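Local coordinates for Alpha/beta hydrolase fold protein (PDB 3R0V), which probably acts as a hydrolase of the alpha/beta hydrolase fold and holds d-malate in the crystal, at residues 200-205 with 226-231; 73-78 with 105-110. All coordinates share one frame; numbering follows the deposited sequence.

Contact 1 sets the turn after helix 199-202 against the end of helix 219-231, while contact 2 sets the loop after helix 96-106 against helix 71-84. The two use different pairs of elements, bury nearly the same modest area, and lie about 17 Å apart between centres. Each is part core and part surface: F202 and L228 in one, I75 and L78 in the other, are buried, whereas A203 and S107 are exposed. Contact 1 mixes aromatic and methyl packing with a CA-H...O approach; contact 2 is mainly aliphatic packing beside charged helix residues. R201 joins them, its NH2 3.0 Å from OG of S107, a probable hydrogen bond.

Contact 1 (200-205 with 226-231)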
loop_
_atom_site.group_PDB
_atom_site.type_symbol
_atom_site.label_atom_id
_atom_site.label_comp_id
_atom_site.label_asym_id
_atom_site.label_seq_id
_atom_site.Cartn_x
_atom_site.Cartn_y
_atom_site.Cartn_z
ATOM N N ALA A 200 -12.117 1.956 -15.856
ATOM C CA ALA A 200 -12.643 0.806 -16.589
ATOM C C ALA A 200 -12.271 -0.491 -15.886
ATOM O O ALA A 200 -13.119 -1.370 -15.690
ATOM C CB ALA A 200 -12.126 0.802 -18.011
ATOM N N ARG A 201 -11.009 -0.607 -15.490
ATOM C CA ARG A 201 -10.542 -1.812 -14.809
ATOM C C ARG A 201 -11.144 -1.988 -13.426
ATOM O O ARG A 201 -11.586 -3.080 -13.065
ATOM C CB ARG A 201 -9.028 -1.802 -14.684
ATOM C CG ARG A 201 -8.320 -1.783 -16.018
ATOM C CD ARG A 201 -6.866 -2.130 -15.819
ATOM N NE ARG A 201 -6.716 -3.547 -15.504
ATOM C CZ ARG A 201 -5.700 -4.049 -14.812
ATOM N NH1 ARG A 201 -4.752 -3.243 -14.354
ATOM N NH2 ARG A 201 -5.631 -5.357 -14.575
ATOM N N PHE A 202 -11.164 -0.920 -12.636
ATOM C CA PHE A 202 -11.650 -1.045 -11.275
ATOM C C PHE A 202 -13.163 -1.260 -11.227
ATOM O O PHE A 202 -13.661 -1.921 -10.319
ATOM C CB PHE A 202 -11.208 0.146 -10.409
ATOM C CG PHE A 202 -9.706 0.221 -10.168
ATOM C CD1 PHE A 202 -8.846 -0.783 -10.615
ATOM C CD2 PHE A 202 -9.167 1.291 -9.461
ATOM C CE1 PHE A 202 -7.472 -0.700 -10.381
ATOM C CE2 PHE A 202 -7.807 1.370 -9.214
ATOM C CZ PHE A 202 -6.962 0.381 -9.670
ATOM N N ALA A 203 -13.891 -0.737 -12.207
ATOM C CA ALA A 203 -15.331 -0.996 -12.267
ATOM C C ALA A 203 -15.631 -2.480 -12.492
ATOM O O ALA A 203 -16.747 -2.930 -12.232
ATOM C CB ALA A 203 -15.977 -0.151 -13.342
ATOM N N SER A 204 -14.625 -3.233 -12.934
ATOM C CA SER A 204 -14.775 -4.658 -13.232
ATOM C C SER A 204 -14.512 -5.545 -12.013
ATOM O O SER A 204 -14.684 -6.771 -12.071
ATOM C CB SER A 204 -13.852 -5.067 -14.386
ATOM O OG SER A 204 -12.514 -5.263 -13.948
ATOM N N ILE A 205 -14.084 -4.934 -10.911
ATOM C CA ILE A 205 -13.865 -5.666 -9.683
ATOM C C ILE A 205 -15.228 -5.959 -9.070
ATOM O O ILE A 205 -15.989 -5.047 -8.754
ATOM C CB ILE A 205 -13.003 -4.865 -8.691
ATOM C CG1 ILE A 205 -11.589 -4.665 -9.253
ATOM C CG2 ILE A 205 -12.953 -5.571 -7.337
ATOM C CD1 ILE A 205 -10.778 -3.604 -8.503
ATOM N N GLN A 226 -14.087 8.505 -2.071
ATOM C CA GLN A 226 -15.486 8.575 -2.464
ATOM C C GLN A 226 -15.662 8.052 -3.881
ATOM O O GLN A 226 -16.596 7.306 -4.179
ATOM C CB GLN A 226 -15.989 10.022 -2.376
ATOM C CG GLN A 226 -17.518 10.148 -2.438
ATOM C CD GLN A 226 -18.079 10.181 -3.857
ATOM O OE1 GLN A 226 -19.259 9.887 -4.068
ATOM N NE2 GLN A 226 -17.245 10.556 -4.831
ATOM N N GLU A 227 -14.774 8.470 -4.773
ATOM C CA GLU A 227 -14.914 8.078 -6.167
ATOM C C GLU A 227 -14.675 6.577 -6.329
ATOM O O GLU A 227 -15.409 5.913 -7.049
ATOM C CB GLU A 227 -13.983 8.851 -7.092
ATOM C CG GLU A 227 -14.129 8.377 -8.545
ATOM C CD GLU A 227 -13.454 9.284 -9.568
ATOM O OE1 GLU A 227 -13.494 10.525 -9.409
ATOM O OE2 GLU A 227 -12.892 8.743 -10.549
ATOM N N LEU A 228 -13.655 6.039 -5.667
ATOM C CA LEU A 228 -13.388 4.602 -5.769
ATOM C C LEU A 228 -14.572 3.796 -5.249
ATOM O O LEU A 228 -14.940 2.775 -5.838
ATOM C CB LEU A 228 -12.137 4.218 -4.993
ATOM C CG LEU A 228 -10.829 4.611 -5.674
ATOM C CD1 LEU A 228 -9.656 4.476 -4.721
ATOM C CD2 LEU A 228 -10.606 3.751 -6.906
ATOM N N ALA A 229 -15.171 4.241 -4.148
ATOM C CA ALA A 229 -16.287 3.496 -3.561
ATOM C C ALA A 229 -17.548 3.592 -4.409
ATOM O O ALA A 229 -18.491 2.822 -4.212
ATOM C CB ALA A 229 -16.556 3.965 -2.136
ATOM N N ASP A 230 -17.561 4.527 -5.353
ATOM C CA ASP A 230 -18.663 4.636 -6.302
ATOM C C ASP A 230 -18.368 3.808 -7.562
ATOM O O ASP A 230 -19.252 3.140 -8.110
ATOM C CB ASP A 230 -18.906 6.111 -6.654
ATOM C CG ASP A 230 -20.143 6.317 -7.514
ATOM O OD1 ASP A 230 -21.267 6.211 -6.979
ATOM O OD2 ASP A 230 -19.993 6.601 -8.719
ATOM N N THR A 231 -17.118 3.851 -8.014
ATOM C CA THR A 231 -16.714 3.154 -9.231
ATOM C C THR A 231 -16.750 1.638 -9.073
ATOM O O THR A 231 -17.177 0.907 -9.975
ATOM C CB THR A 231 -15.300 3.618 -9.650
ATOM O OG1 THR A 231 -15.378 4.981 -10.082
ATOM C CG2 THR A 231 -14.745 2.763 -10.779
#
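The ring of F202 is met at its edge, close to the ring plane, by the CD2 methyl of L228, with F202 CD2 and L228 CD2 3.8 Å apart. L102 of helix 96-106 and I197 also touch the F202 side chain, and P119 lies against L228. F202 has CG anti to its carbonyl carbon (chi1 -67°), which sends the ring toward this edge-on meeting with the leucine.

Further out, T231 and A203 bring the backbones close, their CA atoms 5.3 Å apart. The carbonyl O of T231 faces the alpha carbon of A203 at 3.5 Å from CA, a CA-H...O contact with an angle of 148° at the hydrogen. CG2 of T231, anti to the backbone N, is the branch that reaches A203, 4.1 Å from its CB.

Residues F202 to I205 form a type I turn leading out of helix 199-202, closed by the bond from I205 N to F202 O at 3.1 Å. One residue earlier, the carbonyl of R201, still in the helix, accepts the backbone N-H of S204, with S204 N 3.0 Å from R201 O. This turn leads toward strand 209-213 of the central sheet, while helix 219-231 leads to strand 235-239, at one edge of that sheet. With methyls, a ring edge and one CA-H...O approach between them, the segments are held together chiefly by shape and dispersion.

Contact 2 (73-78 with 105-110); sequences REIEDL and AASGLP
L109 points across at helix 71-84 and crosses I75 obliquely, its CD1 methyl 4.0 Å from I75 CG2. That same methyl lies 3.6 Å from I75 O and reaches the branch point of L78, 4.2 Å from CG; one leucine methyl touches both I75 and L78. I75 splits its work: CG2, anti to the backbone N, meets the leucine, while the longer arm carries CD1 to 3.9 Å from S107 OG. The serine hydroxyl is bonded elsewhere, to L103 O and to R201 NH2, and offers I75 only packing.

G108, with positive phi (97°), closes helix 96-106 in a Schellman motif and turns the chain so that L109 can reach back to helix 71-84. In this alpha/beta hydrolase fold the turn leads from the helix after the probable nucleophile elbow into strand 111-117. L78 also packs on V27 and V29 of strand 25-29, and A104 touches both leucines.

Away from L109, R73 grips E76 side-on through NE and NH1. NE lies 2.8 Å from OE1 of E76, which it meets from above the carboxylate plane, while D77 and E74 hold R58 and R57 in salt bridges.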
loop_
_atom_site.group_PDB
_atom_site.type_symbol
_atom_site.label_atom_id
_atom_site.label_comp_id
_atom_site.label_asym_id
_atom_site.label_seq_id
_atom_site.Cartn_x
_atom_site.Cartn_y
_atom_site.Cartn_z
ATOM N N ARG A 73 5.508 -7.794 -11.979
ATOM C CA ARG A 73 6.299 -8.608 -11.059
ATOM C C ARG A 73 5.750 -8.503 -9.636
ATOM O O ARG A 73 5.746 -9.501 -8.919
ATOM C CB ARG A 73 7.788 -8.238 -11.071
ATOM C CG ARG A 73 8.467 -8.337 -12.430
ATOM C CD ARG A 73 8.581 -9.791 -12.920
ATOM N NE ARG A 73 7.399 -10.200 -13.669
ATOM C CZ ARG A 73 7.138 -9.819 -14.915
ATOM N NH1 ARG A 73 6.040 -10.254 -15.522
ATOM N NH2 ARG A 73 7.970 -9.002 -15.558
ATOM N N GLU A 74 5.311 -7.314 -9.218
ATOM C CA GLU A 74 4.754 -7.186 -7.868
ATOM C C GLU A 74 3.366 -7.820 -7.728
ATOM O O GLU A 74 3.008 -8.299 -6.647
ATOM C CB GLU A 74 4.746 -5.731 -7.395
ATOM C CG GLU A 74 6.154 -5.150 -7.317
ATOM C CD GLU A 74 6.279 -4.070 -6.256
ATOM O OE1 GLU A 74 6.126 -2.875 -6.580
ATOM O OE2 GLU A 74 6.509 -4.416 -5.083
ATOM N N ILE A 75 2.595 -7.838 -8.808
ATOM C CA ILE A 75 1.345 -8.597 -8.808
ATOM C C ILE A 75 1.675 -10.087 -8.644
ATOM O O ILE A 75 1.026 -10.787 -7.861
ATOM C CB ILE A 75 0.543 -8.334 -10.087
ATOM C CG1 ILE A 75 0.099 -6.869 -10.116
ATOM C CG2 ILE A 75 -0.672 -9.268 -10.182
ATOM C CD1 ILE A 75 -0.564 -6.457 -11.437
ATOM N N GLU A 76 2.706 -10.566 -9.342
ATOM C CA GLU A 76 3.134 -11.951 -9.206
ATOM C C GLU A 76 3.653 -12.236 -7.794
ATOM O O GLU A 76 3.439 -13.333 -7.256
ATOM C CB GLU A 76 4.185 -12.279 -10.267
ATOM C CG GLU A 76 3.603 -12.279 -11.679
ATOM C CD GLU A 76 4.655 -12.188 -12.782
ATOM O OE1 GLU A 76 5.870 -12.231 -12.493
ATOM O OE2 GLU A 76 4.251 -12.077 -13.956
ATOM N N ASP A 77 4.321 -11.260 -7.180
ATOM C CA ASP A 77 4.763 -11.438 -5.795
ATOM C C ASP A 77 3.552 -11.653 -4.885
ATOM O O ASP A 77 3.537 -12.557 -4.046
ATOM C CB ASP A 77 5.571 -10.235 -5.282
ATOM C CG ASP A 77 6.877 -10.010 -6.040
ATOM O OD1 ASP A 77 7.419 -10.955 -6.642
ATOM O OD2 ASP A 77 7.373 -8.864 -6.010
ATOM N N LEU A 78 2.550 -10.798 -5.035
ATOM C CA LEU A 78 1.344 -10.917 -4.230
ATOM C C LEU A 78 0.651 -12.253 -4.513
ATOM O O LEU A 78 0.168 -12.915 -3.589
ATOM C CB LEU A 78 0.423 -9.728 -4.490
ATOM C CG LEU A 78 -0.919 -9.746 -3.753
ATOM C CD1 LEU A 78 -0.722 -9.939 -2.249
ATOM C CD2 LEU A 78 -1.690 -8.449 -4.042
ATOM N N ALA A 105 -6.444 -7.278 -7.998
ATOM C CA ALA A 105 -7.836 -7.715 -8.042
ATOM C C ALA A 105 -8.386 -7.611 -9.462
ATOM O O ALA A 105 -9.045 -8.528 -9.950
ATOM C CB ALA A 105 -8.676 -6.895 -7.074
ATOM N N ALA A 106 -8.093 -6.502 -10.134
ATOM C CA ALA A 106 -8.565 -6.292 -11.498
ATOM C C ALA A 106 -7.922 -7.286 -12.459
ATOM O O ALA A 106 -8.505 -7.613 -13.496
ATOM C CB ALA A 106 -8.268 -4.858 -11.941
ATOM N N SER A 107 -6.732 -7.764 -12.112
ATOM C CA SER A 107 -6.004 -8.710 -12.951
ATOM C C SER A 107 -6.460 -10.141 -12.740
ATOM O O SER A 107 -6.001 -11.041 -13.440
ATOM C CB SER A 107 -4.501 -8.619 -12.684
ATOM O OG SER A 107 -4.003 -7.333 -13.012
ATOM N N GLY A 108 -7.339 -10.358 -11.769
ATOM C CA GLY A 108 -7.892 -11.683 -11.552
ATOM C C GLY A 108 -7.250 -12.546 -10.477
ATOM O O GLY A 108 -7.503 -13.749 -10.435
ATOM N N LEU A 109 -6.419 -11.973 -9.610
ATOM C CA LEU A 109 -5.893 -12.779 -8.504
ATOM C C LEU A 109 -7.023 -13.232 -7.582
ATOM O O LEU A 109 -8.056 -12.556 -7.481
ATOM C CB LEU A 109 -4.849 -12.020 -7.687
ATOM C CG LEU A 109 -3.494 -11.729 -8.341
ATOM C CD1 LEU A 109 -2.466 -11.386 -7.278
ATOM C CD2 LEU A 109 -3.007 -12.886 -9.181
ATOM N N PRO A 110 -6.822 -14.367 -6.888
ATOM C CA PRO A 110 -7.866 -14.907 -6.006
ATOM C C PRO A 110 -7.961 -14.169 -4.676
ATOM O O PRO A 110 -7.643 -14.693 -3.601
ATOM C CB PRO A 110 -7.446 -16.372 -5.826
ATOM C CG PRO A 110 -5.971 -16.369 -6.021
ATOM C CD PRO A 110 -5.695 -15.302 -7.059
#